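PDB 1K1A: B-cell lymphoma 3 protein from Homo sapiens, which regulates transcription of NF-kappa-B target genes in complexes with p50 or p52 homodimers, which its ankyrin repeat domain, the part described here, probably binds. Local coordinates for residues Leu120-Val132 and His156-Leu169. Sequence-based numbering, arbitrary orientation.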
ATOM      1  N   LEU A 120      -1.953   0.350  -0.959  1.00  9.46           N
ATOM      2  CA  LEU A 120      -1.653   1.748  -1.277  1.00 10.14           C
ATOM      3  C   LEU A 120      -1.208   2.553  -0.047  1.00 10.28           C
ATOM      4  O   LEU A 120      -0.256   3.341  -0.120  1.00 10.93           O
ATOM      5  CB  LEU A 120      -2.842   2.426  -1.978  1.00  9.64           C
ATOM      6  CG  LEU A 120      -2.621   3.882  -2.380  1.00 10.52           C
ATOM      7  CD1 LEU A 120      -1.383   3.979  -3.270  1.00 10.52           C
ATOM      8  CD2 LEU A 120      -3.841   4.434  -3.100  1.00  9.75           C
ATOM      9  N   HIS A 121      -1.894   2.365   1.078  1.00 11.04           N
ATOM     10  CA  HIS A 121      -1.498   3.026   2.328  1.00 11.69           C
ATOM     11  C   HIS A 121      -0.065   2.649   2.689  1.00 11.69           C
ATOM     12  O   HIS A 121       0.749   3.506   3.007  1.00 12.14           O
ATOM     13  CB  HIS A 121      -2.417   2.634   3.494  1.00 12.18           C
ATOM     14  CG  HIS A 121      -3.801   3.203   3.405  1.00 13.52           C
ATOM     15  ND1 HIS A 121      -4.074   4.543   3.590  1.00 16.15           N
ATOM     16  CD2 HIS A 121      -4.997   2.604   3.193  1.00 14.04           C
ATOM     17  CE1 HIS A 121      -5.374   4.745   3.476  1.00 14.56           C
ATOM     18  NE2 HIS A 121      -5.956   3.588   3.225  1.00 15.98           N
ATOM     19  N   VAL A 122       0.229   1.352   2.663  1.00 11.52           N
ATOM     20  CA  VAL A 122       1.571   0.857   2.950  1.00 11.34           C
ATOM     21  C   VAL A 122       2.610   1.473   2.008  1.00 11.12           C
ATOM     22  O   VAL A 122       3.650   1.960   2.453  1.00 11.03           O
ATOM     23  CB  VAL A 122       1.640  -0.680   2.842  1.00 11.39           C
ATOM     24  CG1 VAL A 122       3.074  -1.160   2.995  1.00 10.85           C
ATOM     25  CG2 VAL A 122       0.752  -1.329   3.905  1.00 12.16           C
ATOM     26  N   ALA A 123       2.317   1.472   0.714  1.00 11.24           N
ATOM     27  CA  ALA A 123       3.246   2.023  -0.265  1.00 11.82           C
ATOM     28  C   ALA A 123       3.538   3.511  -0.018  1.00 12.76           C
ATOM     29  O   ALA A 123       4.691   3.951  -0.085  1.00 12.54           O
ATOM     30  CB  ALA A 123       2.722   1.807  -1.690  1.00 11.48           C
ATOM     31  N   VAL A 124       2.489   4.277   0.245  1.00 13.33           N
ATOM     32  CA  VAL A 124       2.638   5.714   0.485  1.00 14.47           C
ATOM     33  C   VAL A 124       3.509   5.947   1.716  1.00 15.58           C
ATOM     34  O   VAL A 124       4.385   6.819   1.714  1.00 15.79           O
ATOM     35  CB  VAL A 124       1.263   6.397   0.636  1.00 14.48           C
ATOM     36  CG1 VAL A 124       1.411   7.848   1.164  1.00 15.22           C
ATOM     37  CG2 VAL A 124       0.517   6.389  -0.693  1.00 13.31           C
ATOM     38  N   ASN A 125       3.293   5.133   2.744  1.00 16.57           N
ATOM     39  CA  ASN A 125       4.080   5.200   3.970  1.00 18.20           C
ATOM     40  C   ASN A 125       5.572   4.919   3.764  1.00 19.24           C
ATOM     41  O   ASN A 125       6.408   5.508   4.440  1.00 19.46           O
ATOM     42  CB  ASN A 125       3.478   4.305   5.051  1.00 18.66           C
ATOM     43  CG  ASN A 125       2.200   4.887   5.634  1.00 20.32           C
ATOM     44  OD1 ASN A 125       1.924   6.079   5.476  1.00 22.98           O
ATOM     45  ND2 ASN A 125       1.411   4.050   6.307  1.00 20.79           N
ATOM     46  N   THR A 126       5.908   4.044   2.818  1.00 19.88           N
ATOM     47  CA  THR A 126       7.308   3.816   2.485  1.00 21.00           C
ATOM     48  C   THR A 126       7.792   4.942   1.581  1.00 22.06           C
ATOM     49  O   THR A 126       8.991   5.112   1.381  1.00 22.13           O
ATOM     50  CB  THR A 126       7.521   2.476   1.754  1.00 20.90           C
ATOM     51  OG1 THR A 126       6.982   2.562   0.428  1.00 20.16           O
ATOM     52  CG2 THR A 126       6.743   1.342   2.411  1.00 19.82           C
ATOM     53  N   GLU A 127       6.844   5.688   1.020  1.00 23.48           N
ATOM     54  CA  GLU A 127       7.143   6.773   0.083  1.00 25.16           C
ATOM     55  C   GLU A 127       7.858   6.295  -1.174  1.00 25.36           C
ATOM     56  O   GLU A 127       8.557   7.066  -1.837  1.00 26.12           O
ATOM     57  CB  GLU A 127       7.942   7.875   0.769  1.00 26.10           C
ATOM     58  CG  GLU A 127       7.260   8.416   2.011  1.00 27.81           C
ATOM     59  CD  GLU A 127       8.170   9.286   2.829  1.00 29.67           C
ATOM     60  OE1 GLU A 127       9.400   9.064   2.775  1.00 32.69           O
ATOM     61  OE2 GLU A 127       7.661  10.183   3.525  1.00 30.73           O
ATOM     62  N   CYS A 128       7.681   5.021  -1.504  1.00 25.25           N
ATOM     63  CA  CYS A 128       8.245   4.474  -2.728  1.00 24.31           C
ATOM     64  C   CYS A 128       7.363   4.890  -3.896  1.00 23.83           C
ATOM     65  O   CYS A 128       6.230   4.426  -4.036  1.00 23.90           O
ATOM     66  CB  CYS A 128       8.346   2.953  -2.640  1.00 24.80           C
ATOM     67  SG  CYS A 128       9.001   2.166  -4.131  1.00 24.40           S
ATOM     68  N   GLN A 129       7.881   5.781  -4.733  1.00 22.71           N
ATOM     69  CA  GLN A 129       7.110   6.310  -5.838  1.00 22.04           C
ATOM     70  C   GLN A 129       6.740   5.240  -6.858  1.00 20.97           C
ATOM     71  O   GLN A 129       5.676   5.302  -7.472  1.00 20.16           O
ATOM     72  CB  GLN A 129       7.867   7.457  -6.505  1.00 22.50           C
ATOM     73  CG  GLN A 129       8.175   8.602  -5.528  1.00 24.74           C
ATOM     74  CD  GLN A 129       9.150   9.612  -6.078  1.00 26.12           C
ATOM     75  OE1 GLN A 129       9.270   9.773  -7.291  1.00 27.35           O
ATOM     76  NE2 GLN A 129       9.842  10.311  -5.187  1.00 26.57           N
ATOM     77  N   GLU A 130       7.613   4.250  -7.013  1.00 19.85           N
ATOM     78  CA  GLU A 130       7.420   3.211  -8.026  1.00 19.43           C
ATOM     79  C   GLU A 130       6.240   2.277  -7.721  1.00 18.37           C
ATOM     80  O   GLU A 130       5.460   1.937  -8.613  1.00 18.25           O
ATOM     81  CB  GLU A 130       8.708   2.407  -8.217  1.00 19.66           C
ATOM     82  CG  GLU A 130       9.859   3.194  -8.832  1.00 21.61           C
ATOM     83  CD  GLU A 130      10.430   4.257  -7.902  1.00 25.14           C
ATOM     84  OE1 GLU A 130      10.544   4.008  -6.684  1.00 27.11           O
ATOM     85  OE2 GLU A 130      10.768   5.351  -8.393  1.00 27.97           O
ATOM     86  N   THR A 131       6.116   1.866  -6.464  1.00 17.09           N
ATOM     87  CA  THR A 131       5.011   0.994  -6.064  1.00 15.84           C
ATOM     88  C   THR A 131       3.692   1.762  -6.033  1.00 15.15           C
ATOM     89  O   THR A 131       2.660   1.244  -6.449  1.00 14.13           O
ATOM     90  CB  THR A 131       5.291   0.324  -4.705  1.00 15.92           C
ATOM     91  OG1 THR A 131       5.584   1.328  -3.729  1.00 16.03           O
ATOM     92  CG2 THR A 131       6.571  -0.498  -4.771  1.00 16.45           C
ATOM     93  N   VAL A 132       3.724   3.010  -5.560  1.00 14.23           N
ATOM     94  CA  VAL A 132       2.516   3.818  -5.555  1.00 13.94           C
ATOM     95  C   VAL A 132       1.986   3.960  -6.976  1.00 14.28           C
ATOM     96  O   VAL A 132       0.817   3.689  -7.241  1.00 13.56           O
ATOM     97  CB  VAL A 132       2.744   5.220  -4.901  1.00 13.63           C
ATOM     98  CG1 VAL A 132       1.532   6.112  -5.084  1.00 13.79           C
ATOM     99  CG2 VAL A 132       3.066   5.055  -3.418  1.00 13.01           C
ATOM    100  N   HIS A 156      -2.400  10.774   4.901  1.00 17.66           N
ATOM    101  CA  HIS A 156      -1.232  10.080   5.422  1.00 18.45           C
ATOM    102  C   HIS A 156       0.033  10.756   4.902  1.00 18.24           C
ATOM    103  O   HIS A 156       0.958  11.029   5.671  1.00 18.70           O
ATOM    104  CB  HIS A 156      -1.241   8.596   5.010  1.00 19.24           C
ATOM    105  CG  HIS A 156      -2.167   7.742   5.826  1.00 21.04           C
ATOM    106  ND1 HIS A 156      -1.912   7.414   7.142  1.00 24.38           N
ATOM    107  CD2 HIS A 156      -3.333   7.129   5.506  1.00 23.32           C
ATOM    108  CE1 HIS A 156      -2.886   6.645   7.600  1.00 25.06           C
ATOM    109  NE2 HIS A 156      -3.758   6.453   6.626  1.00 25.13           N
ATOM    110  N   ALA A 157       0.065  11.039   3.600  1.00 17.68           N
ATOM    111  CA  ALA A 157       1.227  11.669   2.971  1.00 17.26           C
ATOM    112  C   ALA A 157       1.515  13.052   3.558  1.00 17.36           C
ATOM    113  O   ALA A 157       2.679  13.419   3.772  1.00 16.75           O
ATOM    114  CB  ALA A 157       1.029  11.773   1.457  1.00 17.32           C
ATOM    115  N   VAL A 158       0.459  13.820   3.805  1.00 17.38           N
ATOM    116  CA  VAL A 158       0.615  15.157   4.377  1.00 18.37           C
ATOM    117  C   VAL A 158       1.168  15.086   5.799  1.00 19.14           C
ATOM    118  O   VAL A 158       2.061  15.853   6.163  1.00 19.75           O
ATOM    119  CB  VAL A 158      -0.700  15.952   4.354  1.00 17.96           C
ATOM    120  CG1 VAL A 158      -0.587  17.198   5.215  1.00 18.50           C
ATOM    121  CG2 VAL A 158      -1.057  16.329   2.928  1.00 17.93           C
ATOM    122  N   GLU A 159       0.648  14.161   6.598  1.00 20.02           N
ATOM    123  CA  GLU A 159       1.139  13.980   7.968  1.00 21.18           C
ATOM    124  C   GLU A 159       2.600  13.514   8.030  1.00 21.07           C
ATOM    125  O   GLU A 159       3.342  13.886   8.952  1.00 21.01           O
ATOM    126  CB  GLU A 159       0.228  13.037   8.747  1.00 21.57           C
ATOM    127  CG  GLU A 159      -1.179  13.583   8.901  1.00 24.97           C
ATOM    128  CD  GLU A 159      -2.047  12.749   9.815  1.00 28.96           C
ATOM    129  OE1 GLU A 159      -1.836  11.517   9.887  1.00 33.02           O
ATOM    130  OE2 GLU A 159      -2.953  13.327  10.453  1.00 31.61           O
ATOM    131  N   ASN A 160       3.020  12.731   7.036  1.00 20.76           N
ATOM    132  CA  ASN A 160       4.406  12.264   6.943  1.00 20.75           C
ATOM    133  C   ASN A 160       5.329  13.331   6.363  1.00 20.39           C
ATOM    134  O   ASN A 160       6.523  13.088   6.164  1.00 20.14           O
ATOM    135  CB  ASN A 160       4.505  11.011   6.052  1.00 21.21           C
ATOM    136  CG  ASN A 160       3.695   9.834   6.582  1.00 22.54           C
ATOM    137  OD1 ASN A 160       3.338   9.780   7.760  1.00 24.10           O
ATOM    138  ND2 ASN A 160       3.409   8.874   5.702  1.00 23.57           N
ATOM    139  N   ASN A 161       4.769  14.499   6.056  1.00 19.97           N
ATOM    140  CA  ASN A 161       5.531  15.583   5.439  1.00 20.09           C
ATOM    141  C   ASN A 161       6.327  15.132   4.207  1.00 19.52           C
ATOM    142  O   ASN A 161       7.530  15.360   4.109  1.00 19.44           O
ATOM    143  CB  ASN A 161       6.448  16.272   6.462  1.00 20.59           C
ATOM    144  CG  ASN A 161       7.095  17.529   5.908  1.00 21.70           C
ATOM    145  OD1 ASN A 161       6.493  18.246   5.111  1.00 23.47           O
ATOM    146  ND2 ASN A 161       8.341  17.790   6.311  1.00 23.40           N
ATOM    147  N   SER A 162       5.642  14.474   3.275  1.00 19.10           N
ATOM    148  CA  SER A 162       6.271  14.034   2.037  1.00 18.42           C
ATOM    149  C   SER A 162       5.687  14.767   0.834  1.00 18.03           C
ATOM    150  O   SER A 162       4.646  14.374   0.294  1.00 17.94           O
ATOM    151  CB  SER A 162       6.105  12.529   1.835  1.00 18.61           C
ATOM    152  OG  SER A 162       6.698  12.143   0.597  1.00 18.78           O
ATOM    153  N   LEU A 163       6.365  15.823   0.416  1.00 17.13           N
ATOM    154  CA  LEU A 163       5.930  16.602  -0.732  1.00 16.84           C
ATOM    155  C   LEU A 163       5.875  15.752  -2.012  1.00 16.39           C
ATOM    156  O   LEU A 163       5.017  15.957  -2.857  1.00 15.81           O
ATOM    157  CB  LEU A 163       6.849  17.805  -0.937  1.00 16.44           C
ATOM    158  CG  LEU A 163       6.470  18.743  -2.079  1.00 16.67           C
ATOM    159  CD1 LEU A 163       5.051  19.287  -1.895  1.00 15.92           C
ATOM    160  CD2 LEU A 163       7.476  19.881  -2.183  1.00 18.01           C
ATOM    161  N   SER A 164       6.803  14.816  -2.155  1.00 16.11           N
ATOM    162  CA  SER A 164       6.784  13.930  -3.316  1.00 16.65           C
ATOM    163  C   SER A 164       5.470  13.136  -3.388  1.00 15.96           C
ATOM    164  O   SER A 164       4.803  13.121  -4.426  1.00 16.26           O
ATOM    165  CB  SER A 164       7.994  12.984  -3.299  1.00 16.60           C
ATOM    166  OG  SER A 164       9.197  13.716  -3.490  1.00 19.43           O
ATOM    167  N   MET A 165       5.099  12.478  -2.292  1.00 15.91           N
ATOM    168  CA  MET A 165       3.866  11.672  -2.281  1.00 15.41           C
ATOM    169  C   MET A 165       2.620  12.534  -2.477  1.00 14.99           C
ATOM    170  O   MET A 165       1.673  12.128  -3.152  1.00 14.52           O
ATOM    171  CB  MET A 165       3.739  10.859  -0.988  1.00 15.64           C
ATOM    172  CG  MET A 165       4.667   9.666  -0.888  1.00 16.62           C
ATOM    173  SD  MET A 165       4.449   8.456  -2.242  1.00 16.78           S
ATOM    174  CE  MET A 165       5.809   8.844  -3.242  1.00 18.75           C
ATOM    175  N   VAL A 166       2.620  13.714  -1.869  1.00 14.18           N
ATOM    176  CA  VAL A 166       1.516  14.645  -2.021  1.00 13.86           C
ATOM    177  C   VAL A 166       1.372  15.033  -3.481  1.00 13.49           C
ATOM    178  O   VAL A 166       0.283  14.978  -4.035  1.00 12.96           O
ATOM    179  CB  VAL A 166       1.688  15.904  -1.126  1.00 14.28           C
ATOM    180  CG1 VAL A 166       0.710  16.995  -1.539  1.00 13.62           C
ATOM    181  CG2 VAL A 166       1.488  15.531   0.368  1.00 14.36           C
ATOM    182  N   GLN A 167       2.483  15.381  -4.122  1.00 13.36           N
ATOM    183  CA  GLN A 167       2.445  15.734  -5.536  1.00 12.91           C
ATOM    184  C   GLN A 167       2.011  14.555  -6.420  1.00 12.79           C
ATOM    185  O   GLN A 167       1.209  14.717  -7.336  1.00 11.79           O
ATOM    186  CB  GLN A 167       3.795  16.312  -5.986  1.00 13.75           C
ATOM    187  CG  GLN A 167       4.057  17.726  -5.422  1.00 14.84           C
ATOM    188  CD  GLN A 167       5.387  18.335  -5.866  1.00 18.07           C
ATOM    189  OE1 GLN A 167       6.270  17.634  -6.365  1.00 17.11           O
ATOM    190  NE2 GLN A 167       5.536  19.648  -5.660  1.00 18.58           N
ATOM    191  N   LEU A 168       2.517  13.367  -6.112  1.00 12.48           N
ATOM    192  CA  LEU A 168       2.199  12.169  -6.886  1.00 12.12           C
ATOM    193  C   LEU A 168       0.717  11.809  -6.795  1.00 11.89           C
ATOM    194  O   LEU A 168       0.086  11.497  -7.801  1.00 11.40           O
ATOM    195  CB  LEU A 168       3.080  10.992  -6.436  1.00 11.71           C
ATOM    196  CG  LEU A 168       2.973   9.699  -7.254  1.00 12.85           C
ATOM    197  CD1 LEU A 168       3.166   9.980  -8.755  1.00 13.66           C
ATOM    198  CD2 LEU A 168       3.975   8.657  -6.763  1.00 14.94           C
ATOM    199  N   LEU A 169       0.157  11.862  -5.589  1.00 12.31           N
ATOM    200  CA  LEU A 169      -1.254  11.520  -5.402  1.00 12.36           C
ATOM    201  C   LEU A 169      -2.211  12.519  -6.053  1.00 13.15           C
ATOM    202  O   LEU A 169      -3.214  12.127  -6.659  1.00 12.71           O
ATOM    203  CB  LEU A 169      -1.580  11.340  -3.915  1.00 12.64           C
ATOM    204  CG  LEU A 169      -0.969  10.105  -3.239  1.00 11.95           C
ATOM    205  CD1 LEU A 169      -0.946  10.259  -1.731  1.00 12.47           C
ATOM    206  CD2 LEU A 169      -1.723   8.835  -3.627  1.00 15.08           C
TER
HETATM  207  O   HOH W   1       4.234   9.373   2.943  1.00 30.36           O
HETATM  208  O   HOH W   2       0.640   7.459   8.183  1.00 64.32           O
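The side-chain oxygen of N125 is gripped twice: N160 donates ND2 to OD1 at 3.2 Å, and a water that also bonds H156 ND1 donates to the same OD1. The direct bond is bent, 149° at the hydrogen; OD1 lies in the amide plane of N160, whereas ND2 stands tilted from the carbonyl plane of N125, the two amides being well turned from each other. N160 ND2 also donates to a second water, which passes a hydrogen bond on to V124 O, so the N160 amide holds the N125 side chain directly and the V124 carbonyl through water. Beside this network the rings of H121 and H156 meet obliquely, planes at 77°, with H121 ND1 3.3 Å from H156 CD2; D146 fixes the H156 ring by accepting from NE2.

M165 reaches in between the two helix pairs and buries more surface in this contact than any other residue. Bends at chi2 and chi3 (102°) curl its chain so that SD reaches V132 CG2 at 3.9 Å while CE presses on Q129 CG. V124 CG1 rests on A157 CB at 4.0 Å, and V132 CG1 packs against L168 CD2. The chain of E127, extended beyond CG, brings OE2 to 3.3 Å from CB of S162, the N-cap residue of the helix 163-171.

This is the stacking of two consecutive ankyrin repeats, ANK 4 and ANK 5: each helix-turn-helix, turning through a Schellman motif at E127 or N161, lies against the next. Helix 119-126 faces helix 153-159, helix 129-137 faces helix 163-171, and helices 186-193 and 196-204 continue the stack beyond.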